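PDB 5WLH: LbaCas13a H328A (C2c2) from Lachnospiraceae bacterium NK4A179, which binds a CRISPR guide RNA and its unprocessed precursor and, as a Cas13a effector, probably cleaves RNA recognised through that guide. Local coordinates for residues A[61-66]-A[234-239]; A[127-132]-A[223-228]; A[1158-1163]-A[1185-1190]. One frame throughout, in Å; residues are numbered along the deposited sequence.

Contact 1 of 3, residues A[61-66]-A[234-239]. With nucleotides of chain B.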
loop_
_atom_site.group_PDB
_atom_site.type_symbol
_atom_site.label_atom_id
_atom_site.label_comp_id
_atom_site.label_asym_id
_atom_site.label_seq_id
_atom_site.Cartn_x
_atom_site.Cartn_y
_atom_site.Cartn_z
ATOM N N ARG A 61 0.263 -9.459 31.641
ATOM C CA ARG A 61 -0.562 -8.581 30.816
ATOM C C ARG A 61 -2.045 -8.872 31.009
ATOM O O ARG A 61 -2.872 -7.953 30.947
ATOM C CB ARG A 61 -0.183 -8.728 29.344
ATOM C CG ARG A 61 1.177 -8.136 28.989
ATOM C CD ARG A 61 1.087 -6.632 28.789
ATOM N NE ARG A 61 -0.089 -6.263 28.004
ATOM C CZ ARG A 61 -0.941 -5.295 28.333
ATOM N NH1 ARG A 61 -1.986 -5.037 27.552
ATOM N NH2 ARG A 61 -0.752 -4.589 29.442
ATOM N N LEU A 62 -2.393 -10.137 31.247
ATOM C CA LEU A 62 -3.788 -10.502 31.464
ATOM C C LEU A 62 -4.307 -9.936 32.780
ATOM O O LEU A 62 -5.347 -9.266 32.814
ATOM C CB LEU A 62 -3.931 -12.020 31.434
ATOM C CG LEU A 62 -3.840 -12.565 30.008
ATOM C CD1 LEU A 62 -3.845 -14.077 30.003
ATOM C CD2 LEU A 62 -4.986 -11.997 29.157
ATOM N N LYS A 63 -3.592 -10.187 33.873
ATOM C CA LYS A 63 -4.010 -9.703 35.181
ATOM C C LYS A 63 -3.922 -8.186 35.312
ATOM O O LYS A 63 -4.367 -7.646 36.331
ATOM C CB LYS A 63 -3.186 -10.403 36.261
ATOM C CG LYS A 63 -3.678 -11.821 36.546
ATOM C CD LYS A 63 -5.201 -11.913 36.337
ATOM C CE LYS A 63 -5.742 -13.319 36.550
ATOM N NZ LYS A 63 -5.894 -14.020 35.254
ATOM N N SER A 64 -3.379 -7.496 34.306
ATOM C CA SER A 64 -3.440 -6.038 34.271
ATOM C C SER A 64 -4.883 -5.545 34.301
ATOM O O SER A 64 -5.226 -4.630 35.059
ATOM C CB SER A 64 -2.734 -5.520 33.019
ATOM O OG SER A 64 -1.698 -4.617 33.345
ATOM N N SER A 65 -5.744 -6.149 33.482
ATOM C CA SER A 65 -7.113 -5.689 33.280
ATOM C C SER A 65 -8.050 -6.035 34.433
ATOM O O SER A 65 -9.221 -5.636 34.390
ATOM C CB SER A 65 -7.665 -6.282 31.978
ATOM O OG SER A 65 -9.081 -6.205 31.930
ATOM N N GLY A 66 -7.562 -6.733 35.461
ATOM C CA GLY A 66 -8.459 -7.333 36.437
ATOM C C GLY A 66 -9.327 -6.324 37.166
ATOM O O GLY A 66 -10.552 -6.457 37.209
ATOM N N ARG A 234 -9.340 -18.672 29.842
ATOM C CA ARG A 234 -9.033 -19.132 28.489
ATOM C C ARG A 234 -7.656 -18.651 28.043
ATOM O O ARG A 234 -6.805 -19.454 27.644
ATOM C CB ARG A 234 -10.103 -18.648 27.513
ATOM C CG ARG A 234 -11.402 -19.421 27.616
ATOM C CD ARG A 234 -12.534 -18.705 26.906
ATOM N NE ARG A 234 -13.760 -19.495 27.017
ATOM C CZ ARG A 234 -14.472 -19.599 28.137
ATOM N NH1 ARG A 234 -14.072 -18.962 29.229
ATOM N NH2 ARG A 234 -15.572 -20.349 28.168
ATOM N N ALA A 235 -7.423 -17.338 28.110
ATOM C CA ALA A 235 -6.164 -16.782 27.616
ATOM C C ALA A 235 -4.982 -17.271 28.440
ATOM O O ALA A 235 -3.908 -17.551 27.886
ATOM C CB ALA A 235 -6.228 -15.257 27.620
ATOM N N LYS A 236 -5.161 -17.391 29.765
ATOM C CA LYS A 236 -4.071 -17.843 30.626
ATOM C C LYS A 236 -3.590 -19.236 30.266
ATOM O O LYS A 236 -2.416 -19.557 30.478
ATOM C CB LYS A 236 -4.498 -17.832 32.096
ATOM C CG LYS A 236 -4.458 -16.475 32.769
ATOM C CD LYS A 236 -4.116 -16.625 34.256
ATOM C CE LYS A 236 -4.608 -17.956 34.819
ATOM N NZ LYS A 236 -6.092 -18.046 34.892
ATOM N N SER A 237 -4.481 -20.092 29.785
ATOM C CA SER A 237 -4.106 -21.442 29.424
ATOM C C SER A 237 -3.772 -21.591 27.946
ATOM O O SER A 237 -3.274 -22.644 27.552
ATOM C CB SER A 237 -5.224 -22.422 29.807
ATOM O OG SER A 237 -6.334 -22.301 28.939
ATOM N N GLN A 238 -4.018 -20.572 27.125
ATOM C CA GLN A 238 -3.923 -20.804 25.686
ATOM C C GLN A 238 -3.055 -19.808 24.917
ATOM O O GLN A 238 -2.481 -20.181 23.891
ATOM C CB GLN A 238 -5.328 -20.821 25.083
ATOM C CG GLN A 238 -6.138 -22.045 25.497
ATOM C CD GLN A 238 -7.546 -22.004 24.960
ATOM O OE1 GLN A 238 -8.416 -22.731 25.431
ATOM N NE2 GLN A 238 -7.778 -21.157 23.962
ATOM N N VAL A 239 -2.975 -18.550 25.355
ATOM C CA VAL A 239 -2.360 -17.520 24.514
ATOM C C VAL A 239 -0.872 -17.798 24.328
ATOM O O VAL A 239 -0.350 -17.752 23.205
ATOM C CB VAL A 239 -2.598 -16.111 25.088
ATOM C CG1 VAL A 239 -1.592 -15.099 24.493
ATOM C CG2 VAL A 239 -4.001 -15.637 24.810
ATOM P P A B 20 -13.979 -20.285 23.432
ATOM O OP1 A B 20 -12.683 -20.297 24.144
ATOM O OP2 A B 20 -15.292 -20.203 24.115
ATOM O "O5'" A B 20 -13.911 -19.077 22.409
ATOM C "C5'" A B 20 -12.739 -18.833 21.652
ATOM C "C4'" A B 20 -13.001 -17.801 20.590
ATOM O "O4'" A B 20 -13.957 -18.313 19.630
ATOM C "C3'" A B 20 -13.642 -16.520 21.069
ATOM O "O3'" A B 20 -12.731 -15.653 21.702
ATOM C "C2'" A B 20 -14.243 -15.970 19.784
ATOM O "O2'" A B 20 -13.227 -15.432 18.946
ATOM C "C1'" A B 20 -14.759 -17.256 19.145
ATOM N N9 A B 20 -16.154 -17.519 19.549
ATOM C C8 A B 20 -16.611 -18.336 20.557
ATOM N N7 A B 20 -17.918 -18.335 20.676
ATOM C C5 A B 20 -18.344 -17.468 19.678
ATOM C C6 A B 20 -19.614 -17.027 19.274
ATOM N N6 A B 20 -20.754 -17.415 19.834
ATOM N N1 A B 20 -19.681 -16.156 18.256
ATOM C C2 A B 20 -18.545 -15.748 17.677
ATOM N N3 A B 20 -17.293 -16.082 17.973
ATOM C C4 A B 20 -17.267 -16.955 18.987
ATOM P P A B 14 -5.660 -25.965 20.635
ATOM O OP1 A B 14 -5.373 -26.833 21.803
ATOM O OP2 A B 14 -5.568 -26.555 19.284
ATOM O "O5'" A B 14 -7.103 -25.319 20.774
ATOM C "C5'" A B 14 -7.507 -24.713 21.994
ATOM C "C4'" A B 14 -8.865 -24.085 21.847
ATOM O "O4'" A B 14 -8.830 -23.085 20.803
ATOM C "C3'" A B 14 -9.984 -25.022 21.425
ATOM O "O3'" A B 14 -10.533 -25.692 22.536
ATOM C "C2'" A B 14 -10.982 -24.081 20.778
ATOM O "O2'" A B 14 -11.716 -23.404 21.795
ATOM C "C1'" A B 14 -10.061 -23.055 20.126
ATOM N N9 A B 14 -9.815 -23.297 18.695
ATOM C C8 A B 14 -8.682 -23.833 18.136
ATOM N N7 A B 14 -8.756 -23.888 16.842
ATOM C C5 A B 14 -9.985 -23.345 16.529
ATOM C C6 A B 14 -10.636 -23.118 15.309
ATOM N N6 A B 14 -10.094 -23.431 14.120
ATOM N N1 A B 14 -11.862 -22.558 15.349
ATOM C C2 A B 14 -12.404 -22.237 16.529
ATOM N N3 A B 14 -11.878 -22.405 17.743
ATOM C C4 A B 14 -10.657 -22.969 17.672
ATOM P P A B 13 -2.381 -24.691 16.226
ATOM O OP1 A B 13 -1.776 -25.962 16.661
ATOM O OP2 A B 13 -3.396 -24.700 15.143
ATOM O "O5'" A B 13 -3.147 -23.999 17.438
ATOM C "C5'" A B 13 -2.492 -23.752 18.676
ATOM C "C4'" A B 13 -3.409 -23.008 19.620
ATOM O "O4'" A B 13 -3.750 -21.724 19.046
ATOM C "C3'" A B 13 -4.755 -23.662 19.857
ATOM O "O3'" A B 13 -4.697 -24.704 20.812
ATOM C "C2'" A B 13 -5.622 -22.488 20.270
ATOM O "O2'" A B 13 -5.328 -22.112 21.609
ATOM C "C1'" A B 13 -5.090 -21.402 19.345
ATOM N N9 A B 13 -5.843 -21.317 18.081
ATOM C C8 A B 13 -5.459 -21.718 16.815
ATOM N N7 A B 13 -6.363 -21.455 15.890
ATOM C C5 A B 13 -7.403 -20.857 16.596
ATOM C C6 A B 13 -8.659 -20.357 16.202
ATOM N N6 A B 13 -9.108 -20.365 14.945
ATOM N N1 A B 13 -9.446 -19.844 17.166
ATOM C C2 A B 13 -9.013 -19.821 18.435
ATOM N N3 A B 13 -7.855 -20.246 18.929
ATOM C C4 A B 13 -7.092 -20.759 17.938
#
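Leu-62 resting on Ala-235 and Lys-236 makes a small helix-helix packing contact in the helical N-terminal part of the protein, where helix 51-64 lies against helix 233-244 and the latter also faces the bound RNA. It illustrates how one helix can serve two neighbours. Leu-62 sends CD1 into the other helix, 3.6 Å from Ala-235 CB, while its second methyl, CD2, also reaches that CB. With CG beside its own backbone N (chi1 -75°), the leucine brings CD1 within 3.7 Å of Lys-236 CG as well.

At the margin the two lysines cross at about a right angle, Lys-63 NZ standing 3.3 Å from Lys-236 CD. Their ammonium groups are only 4.0 Å apart, NZ to NZ, but both have partners: Lys-63 NZ bonds to the carbonyl of Tyr-231, and Lys-236 NZ forms a salt bridge to Glu-123 and a weak bond to that same carbonyl. These bonds probably offset the like charges.

Elsewhere on helix 233-244, Gln-238 NE2 comes to 3.5 Å from O2' of A13 of chain B, and its OE1 bonds to Tyr-126 OH. Arg-234, extended from CG to NE, presents the edge of its guanidinium to the phosphate of A20 of chain B, whose phosphorus lies in the guanidinium plane; NE makes weak hydrogen bonds to OP1 at 3.2 Å and to OP2 at 3.4 Å.

Contact 2 of 3, residues A[127-132]-A[223-228]. With nucleotides of chain B.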
loop_
_atom_site.group_PDB
_atom_site.type_symbol
_atom_site.label_atom_id
_atom_site.label_comp_id
_atom_site.label_asym_id
_atom_site.label_seq_id
_atom_site.Cartn_x
_atom_site.Cartn_y
_atom_site.Cartn_z
ATOM N N THR A 127 -13.281 -25.504 32.692
ATOM C CA THR A 127 -12.977 -26.912 32.443
ATOM C C THR A 127 -14.244 -27.752 32.366
ATOM O O THR A 127 -14.313 -28.706 31.583
ATOM C CB THR A 127 -12.040 -27.436 33.535
ATOM O OG1 THR A 127 -10.807 -26.714 33.465
ATOM C CG2 THR A 127 -11.739 -28.920 33.348
ATOM N N ASN A 128 -15.261 -27.403 33.154
ATOM C CA ASN A 128 -16.521 -28.126 33.079
ATOM C C ASN A 128 -17.163 -27.974 31.707
ATOM O O ASN A 128 -17.820 -28.906 31.227
ATOM C CB ASN A 128 -17.473 -27.646 34.167
ATOM C CG ASN A 128 -17.198 -28.299 35.506
ATOM O OD1 ASN A 128 -16.198 -28.993 35.673
ATOM N ND2 ASN A 128 -18.086 -28.080 36.466
ATOM N N ARG A 129 -16.976 -26.820 31.059
ATOM C CA ARG A 129 -17.516 -26.630 29.712
ATOM C C ARG A 129 -16.820 -27.537 28.705
ATOM O O ARG A 129 -17.479 -28.234 27.924
ATOM C CB ARG A 129 -17.384 -25.167 29.286
ATOM C CG ARG A 129 -18.168 -24.211 30.148
ATOM C CD ARG A 129 -18.104 -22.802 29.593
ATOM N NE ARG A 129 -18.495 -21.830 30.603
ATOM C CZ ARG A 129 -19.754 -21.511 30.878
ATOM N NH1 ARG A 129 -20.022 -20.602 31.807
ATOM N NH2 ARG A 129 -20.742 -22.089 30.204
ATOM N N ARG A 130 -15.485 -27.536 28.705
ATOM C CA ARG A 130 -14.746 -28.327 27.724
ATOM C C ARG A 130 -14.936 -29.820 27.943
ATOM O O ARG A 130 -14.943 -30.592 26.977
ATOM C CB ARG A 130 -13.259 -27.984 27.772
ATOM C CG ARG A 130 -12.948 -26.597 28.280
ATOM C CD ARG A 130 -11.452 -26.413 28.427
ATOM N NE ARG A 130 -10.791 -26.278 27.133
ATOM C CZ ARG A 130 -9.571 -26.735 26.869
ATOM N NH1 ARG A 130 -9.044 -26.570 25.662
ATOM N NH2 ARG A 130 -8.878 -27.357 27.813
ATOM N N ASN A 131 -15.081 -30.249 29.192
ATOM C CA ASN A 131 -15.280 -31.654 29.501
ATOM C C ASN A 131 -16.753 -32.035 29.554
ATOM O O ASN A 131 -17.086 -33.095 30.089
ATOM C CB ASN A 131 -14.596 -32.003 30.823
ATOM C CG ASN A 131 -13.092 -32.089 30.690
ATOM O OD1 ASN A 131 -12.389 -31.089 30.816
ATOM N ND2 ASN A 131 -12.588 -33.288 30.424
ATOM N N LYS A 132 -17.634 -31.189 29.013
ATOM C CA LYS A 132 -19.070 -31.444 28.922
ATOM C C LYS A 132 -19.718 -31.679 30.287
ATOM O O LYS A 132 -20.833 -32.208 30.363
ATOM C CB LYS A 132 -19.365 -32.625 27.985
ATOM C CG LYS A 132 -18.426 -32.718 26.778
ATOM C CD LYS A 132 -18.283 -34.156 26.275
ATOM C CE LYS A 132 -16.840 -34.485 25.907
ATOM N NZ LYS A 132 -15.970 -34.674 27.109
ATOM N N ILE A 223 -23.213 -15.629 34.913
ATOM C CA ILE A 223 -22.345 -15.313 36.047
ATOM C C ILE A 223 -21.062 -16.122 35.978
ATOM O O ILE A 223 -19.957 -15.578 36.108
ATOM C CB ILE A 223 -23.079 -15.558 37.374
ATOM C CG1 ILE A 223 -24.273 -14.616 37.499
ATOM C CG2 ILE A 223 -22.103 -15.375 38.525
ATOM C CD1 ILE A 223 -25.073 -14.815 38.797
ATOM N N ASP A 224 -21.191 -17.439 35.789
ATOM C CA ASP A 224 -20.017 -18.297 35.726
ATOM C C ASP A 224 -19.106 -17.879 34.588
ATOM O O ASP A 224 -17.881 -17.925 34.720
ATOM C CB ASP A 224 -20.424 -19.759 35.554
ATOM C CG ASP A 224 -20.983 -20.381 36.832
ATOM O OD1 ASP A 224 -20.941 -19.751 37.914
ATOM O OD2 ASP A 224 -21.487 -21.511 36.730
ATOM N N TYR A 225 -19.690 -17.479 33.459
ATOM C CA TYR A 225 -18.877 -17.020 32.342
ATOM C C TYR A 225 -18.144 -15.734 32.689
ATOM O O TYR A 225 -16.963 -15.584 32.358
ATOM C CB TYR A 225 -19.732 -16.817 31.088
ATOM C CG TYR A 225 -18.858 -16.649 29.871
ATOM C CD1 TYR A 225 -18.414 -17.753 29.166
ATOM C CD2 TYR A 225 -18.433 -15.387 29.464
ATOM C CE1 TYR A 225 -17.578 -17.613 28.076
ATOM C CE2 TYR A 225 -17.602 -15.235 28.365
ATOM C CZ TYR A 225 -17.181 -16.356 27.678
ATOM O OH TYR A 225 -16.357 -16.227 26.585
ATOM N N VAL A 226 -18.834 -14.787 33.331
ATOM C CA VAL A 226 -18.181 -13.545 33.749
ATOM C C VAL A 226 -16.954 -13.846 34.597
ATOM O O VAL A 226 -15.896 -13.223 34.432
ATOM C CB VAL A 226 -19.180 -12.638 34.496
ATOM C CG1 VAL A 226 -18.444 -11.482 35.191
ATOM C CG2 VAL A 226 -20.189 -12.086 33.527
ATOM N N LEU A 227 -17.062 -14.810 35.514
ATOM C CA LEU A 227 -15.900 -15.148 36.332
ATOM C C LEU A 227 -14.783 -15.775 35.497
ATOM O O LEU A 227 -13.604 -15.501 35.736
ATOM C CB LEU A 227 -16.297 -16.081 37.469
ATOM C CG LEU A 227 -17.365 -15.469 38.382
ATOM C CD1 LEU A 227 -18.277 -16.551 38.927
ATOM C CD2 LEU A 227 -16.712 -14.692 39.491
ATOM N N GLU A 228 -15.130 -16.625 34.526
ATOM C CA GLU A 228 -14.114 -17.148 33.608
ATOM C C GLU A 228 -13.453 -16.024 32.828
ATOM O O GLU A 228 -12.249 -16.072 32.547
ATOM C CB GLU A 228 -14.733 -18.149 32.633
ATOM C CG GLU A 228 -15.361 -19.359 33.271
ATOM C CD GLU A 228 -16.138 -20.184 32.266
ATOM O OE1 GLU A 228 -15.786 -20.115 31.062
ATOM O OE2 GLU A 228 -17.112 -20.868 32.666
ATOM P P G B 15 -10.889 -27.250 22.459
ATOM O OP1 G B 15 -11.320 -27.581 23.849
ATOM O OP2 G B 15 -9.769 -28.010 21.836
ATOM O "O5'" G B 15 -12.130 -27.303 21.483
ATOM C "C5'" G B 15 -13.344 -26.674 21.852
ATOM C "C4'" G B 15 -14.237 -26.465 20.663
ATOM O "O4'" G B 15 -13.586 -25.603 19.697
ATOM C "C3'" G B 15 -14.601 -27.708 19.871
ATOM O "O3'" G B 15 -15.666 -28.413 20.490
ATOM C "C2'" G B 15 -14.968 -27.129 18.514
ATOM O "O2'" G B 15 -16.274 -26.573 18.559
ATOM C "C1'" G B 15 -13.966 -25.977 18.393
ATOM N N9 G B 15 -12.763 -26.381 17.644
ATOM C C8 G B 15 -11.659 -27.026 18.149
ATOM N N7 G B 15 -10.753 -27.284 17.241
ATOM C C5 G B 15 -11.299 -26.781 16.070
ATOM C C6 G B 15 -10.769 -26.774 14.760
ATOM O O6 G B 15 -9.679 -27.228 14.392
ATOM N N1 G B 15 -11.641 -26.182 13.856
ATOM C C2 G B 15 -12.861 -25.643 14.182
ATOM N N2 G B 15 -13.560 -25.102 13.175
ATOM N N3 G B 15 -13.370 -25.642 15.407
ATOM C C4 G B 15 -12.543 -26.226 16.296
#
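Arg-129 and Glu-228 form a salt bridge between helix 115-130 and helix 218-230, and its strength is concentrated on one nitrogen. Arg-129 NE donates to Glu-228 OE2 at 2.7 Å with an N-H...O angle of 149°; it meets the syn lone pair of OE2, and that oxygen lies close to the guanidinium plane. Arg-129 has CG beside its backbone N (chi1 -63°) and runs extended to NE, which carries the guanidinium across to Glu-228. The same NE has a weak second bond to OE1 at 3.2 Å, while NH1 adds a weak, more bent one to OE2 at 3.0 Å. Because the guanidinium and carboxylate planes are 50° apart, the ion pair is not the flat bidentate kind; instead NE and OE2 are each shared.

A second shell fixes both groups. Ser-125 OG also bonds to OE2, OE1 is paired with Arg-234 NH1 from helix 233-244, and Arg-129 NH1 reaches the carbonyl of Arg-220. The carboxylate thus joins two arginines from different helices, and its position probably helps to orient both.

Outward from the charges, Tyr-225 CD1 sits 3.9 Å above one face of the Arg-129 guanidinium, offset toward its rim. Relative to the tyrosine ring, NH1 lies at the edge, near its plane. Asp-224 approaches NH1 with CB, at 3.9 Å; its carboxylate is engaged by Ser-136, Tyr-121 and Arg-220.

On the next residue of helix 115-130, the poorly ordered Arg-130 brings NH1 to 3.1 Å from OP1 of G15 of chain B, and Tyr-225 packs on another RNA phosphate. The arrangement is a buried interhelical salt bridge behind a surface that meets the phosphate backbone of the bound RNA.

Contact 3 of 3, residues A[1158-1163]-A[1185-1190]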
loop_
_atom_site.group_PDB
_atom_site.type_symbol
_atom_site.label_atom_id
_atom_site.label_comp_id
_atom_site.label_asym_id
_atom_site.label_seq_id
_atom_site.Cartn_x
_atom_site.Cartn_y
_atom_site.Cartn_z
ATOM N N LEU A 1158 16.437 -30.124 -19.249
ATOM C CA LEU A 1158 16.781 -29.653 -20.582
ATOM C C LEU A 1158 18.254 -29.931 -20.832
ATOM O O LEU A 1158 19.103 -29.583 -20.011
ATOM C CB LEU A 1158 16.498 -28.161 -20.750
ATOM C CG LEU A 1158 15.081 -27.739 -21.126
ATOM C CD1 LEU A 1158 14.890 -26.264 -20.773
ATOM C CD2 LEU A 1158 14.784 -27.997 -22.608
ATOM N N ASP A 1159 18.557 -30.575 -21.950
ATOM C CA ASP A 1159 19.943 -30.848 -22.324
ATOM C C ASP A 1159 20.201 -30.129 -23.636
ATOM O O ASP A 1159 20.155 -30.732 -24.712
ATOM C CB ASP A 1159 20.191 -32.338 -22.430
ATOM C CG ASP A 1159 21.633 -32.665 -22.750
ATOM O OD1 ASP A 1159 22.511 -31.806 -22.529
ATOM O OD2 ASP A 1159 21.876 -33.791 -23.225
ATOM N N TYR A 1160 20.473 -28.831 -23.544
ATOM C CA TYR A 1160 20.664 -28.013 -24.734
ATOM C C TYR A 1160 22.083 -28.197 -25.241
ATOM O O TYR A 1160 23.042 -27.905 -24.520
ATOM C CB TYR A 1160 20.394 -26.543 -24.435
ATOM C CG TYR A 1160 20.597 -25.653 -25.636
ATOM C CD1 TYR A 1160 19.750 -25.735 -26.731
ATOM C CD2 TYR A 1160 21.651 -24.756 -25.686
ATOM C CE1 TYR A 1160 19.937 -24.933 -27.835
ATOM C CE2 TYR A 1160 21.851 -23.939 -26.793
ATOM C CZ TYR A 1160 20.986 -24.034 -27.862
ATOM O OH TYR A 1160 21.167 -23.241 -28.970
ATOM N N GLN A 1161 22.216 -28.682 -26.473
ATOM C CA GLN A 1161 23.513 -29.026 -27.032
ATOM C C GLN A 1161 23.959 -28.068 -28.122
ATOM O O GLN A 1161 24.923 -28.368 -28.827
ATOM C CB GLN A 1161 23.497 -30.456 -27.571
ATOM C CG GLN A 1161 23.435 -31.518 -26.485
ATOM C CD GLN A 1161 22.684 -32.761 -26.930
ATOM O OE1 GLN A 1161 22.495 -32.990 -28.126
ATOM N NE2 GLN A 1161 22.250 -33.572 -25.965
ATOM N N GLY A 1162 23.295 -26.922 -28.272
ATOM C CA GLY A 1162 23.781 -25.885 -29.167
ATOM C C GLY A 1162 25.143 -25.348 -28.764
ATOM O O GLY A 1162 25.777 -25.893 -27.856
ATOM N N LYS A 1163 25.612 -24.280 -29.418
ATOM C CA LYS A 1163 26.944 -23.764 -29.097
ATOM C C LYS A 1163 27.001 -23.229 -27.672
ATOM O O LYS A 1163 27.998 -23.429 -26.968
ATOM C CB LYS A 1163 27.359 -22.676 -30.088
ATOM C CG LYS A 1163 28.852 -22.364 -30.029
ATOM C CD LYS A 1163 29.268 -21.266 -31.000
ATOM C CE LYS A 1163 30.781 -21.020 -30.939
ATOM N NZ LYS A 1163 31.511 -22.082 -30.194
ATOM N N PRO A 1185 18.034 -16.192 -20.209
ATOM C CA PRO A 1185 17.701 -16.879 -21.470
ATOM C C PRO A 1185 16.602 -17.918 -21.312
ATOM O O PRO A 1185 16.488 -18.588 -20.283
ATOM C CB PRO A 1185 19.022 -17.556 -21.850
ATOM C CG PRO A 1185 20.080 -16.690 -21.230
ATOM C CD PRO A 1185 19.481 -16.230 -19.924
ATOM N N LEU A 1186 15.846 -18.115 -22.392
ATOM C CA LEU A 1186 14.852 -19.170 -22.455
ATOM C C LEU A 1186 15.236 -20.118 -23.590
ATOM O O LEU A 1186 15.730 -19.674 -24.636
ATOM C CB LEU A 1186 13.462 -18.584 -22.673
ATOM C CG LEU A 1186 12.292 -19.431 -22.176
ATOM C CD1 LEU A 1186 11.214 -18.541 -21.582
ATOM C CD2 LEU A 1186 11.740 -20.265 -23.326
ATOM N N TYR A 1187 15.066 -21.414 -23.352
ATOM C CA TYR A 1187 15.378 -22.458 -24.327
ATOM C C TYR A 1187 14.083 -22.876 -24.994
ATOM O O TYR A 1187 13.087 -23.125 -24.311
ATOM C CB TYR A 1187 16.026 -23.667 -23.659
ATOM C CG TYR A 1187 17.320 -23.326 -22.977
ATOM C CD1 TYR A 1187 17.324 -22.796 -21.696
ATOM C CD2 TYR A 1187 18.532 -23.492 -23.626
ATOM C CE1 TYR A 1187 18.497 -22.465 -21.069
ATOM C CE2 TYR A 1187 19.725 -23.166 -23.007
ATOM C CZ TYR A 1187 19.699 -22.632 -21.727
ATOM O OH TYR A 1187 20.860 -22.281 -21.088
ATOM N N TYR A 1188 14.086 -22.941 -26.321
ATOM C CA TYR A 1188 12.837 -23.228 -27.014
ATOM C C TYR A 1188 13.161 -23.678 -28.427
ATOM O O TYR A 1188 14.298 -23.564 -28.888
ATOM C CB TYR A 1188 11.913 -22.011 -27.057
ATOM C CG TYR A 1188 12.493 -20.828 -27.775
ATOM C CD1 TYR A 1188 13.383 -19.962 -27.135
ATOM C CD2 TYR A 1188 12.158 -20.568 -29.094
ATOM C CE1 TYR A 1188 13.924 -18.887 -27.804
ATOM C CE2 TYR A 1188 12.671 -19.487 -29.762
ATOM C CZ TYR A 1188 13.566 -18.651 -29.113
ATOM O OH TYR A 1188 14.095 -17.575 -29.794
ATOM N N VAL A 1189 12.140 -24.184 -29.110
ATOM C CA VAL A 1189 12.273 -24.572 -30.510
ATOM C C VAL A 1189 11.764 -23.407 -31.337
ATOM O O VAL A 1189 10.590 -23.007 -31.233
ATOM C CB VAL A 1189 11.521 -25.875 -30.820
ATOM C CG1 VAL A 1189 11.653 -26.212 -32.322
ATOM C CG2 VAL A 1189 12.088 -26.996 -29.997
ATOM N N ASP A 1190 12.664 -22.836 -32.129
ATOM C CA ASP A 1190 12.358 -21.623 -32.861
ATOM C C ASP A 1190 11.278 -21.870 -33.904
ATOM O O ASP A 1190 11.236 -22.925 -34.540
ATOM C CB ASP A 1190 13.612 -21.081 -33.539
ATOM C CG ASP A 1190 13.316 -19.881 -34.392
ATOM O OD1 ASP A 1190 12.965 -18.830 -33.814
ATOM O OD2 ASP A 1190 13.409 -19.992 -35.636
#
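Tyr-1160 lays its CB and the near part of its ring across the edge of Tyr-1187, where CD2 and CE2 do the touching. The closest approach is 3.6 Å, from Tyr-1160 CG to Tyr-1187 CD2, and Tyr-1160 CD2 lies nearly in the plane of the partner ring. With centroids 5.3 Å apart and planes at 58°, the rings meet obliquely. Tyr-1160 reaches this place because its CG is anti to the backbone N (chi1 179°); one face of its ring carries the backbone N of Gly-1162, 3.5 Å above the centre.

Leu-1158, two residues earlier on the same strand, adds CD1 at 4.0 Å from Tyr-1187 CB. Replacing Tyr-1160 with an alanine would probably leave the CD2-CE2 edge of Tyr-1187 without its aromatic neighbour and the Gly-1162 amide without the ring beneath it.

The contact joins two sheets: strand 1157-1160 pairs with strand 1166-1169, and strand 1187-1189 with strand 1196-1198, probably within the C-terminal HEPN domain. No hydrogen bond links the two segments, which implies that they are held against each other by apolar and aromatic packing rather than by strand pairing.

Contacts 1 and 2 belong to one helical N-terminal assembly, their centres 15 Å apart, with contact 2 nested inside the chain loop that contact 1 closes. Helix 218-230 supplies one side of contact 2 and helix 233-244, which follows it in the chain, one side of contact 1; Arg-234 packs on Tyr-225 and Arg-129 where the two meet. Packing on helices 51-64 and 115-130 is thereby probably coupled beside the guide RNA. Contact 3 comes far later in the chain, between two small sheets. Its centre lies about 62 and 68 Å from those of contacts 1 and 2, and its nearest atom about 24 Å from RNA, a separate piece of packing away from the guide.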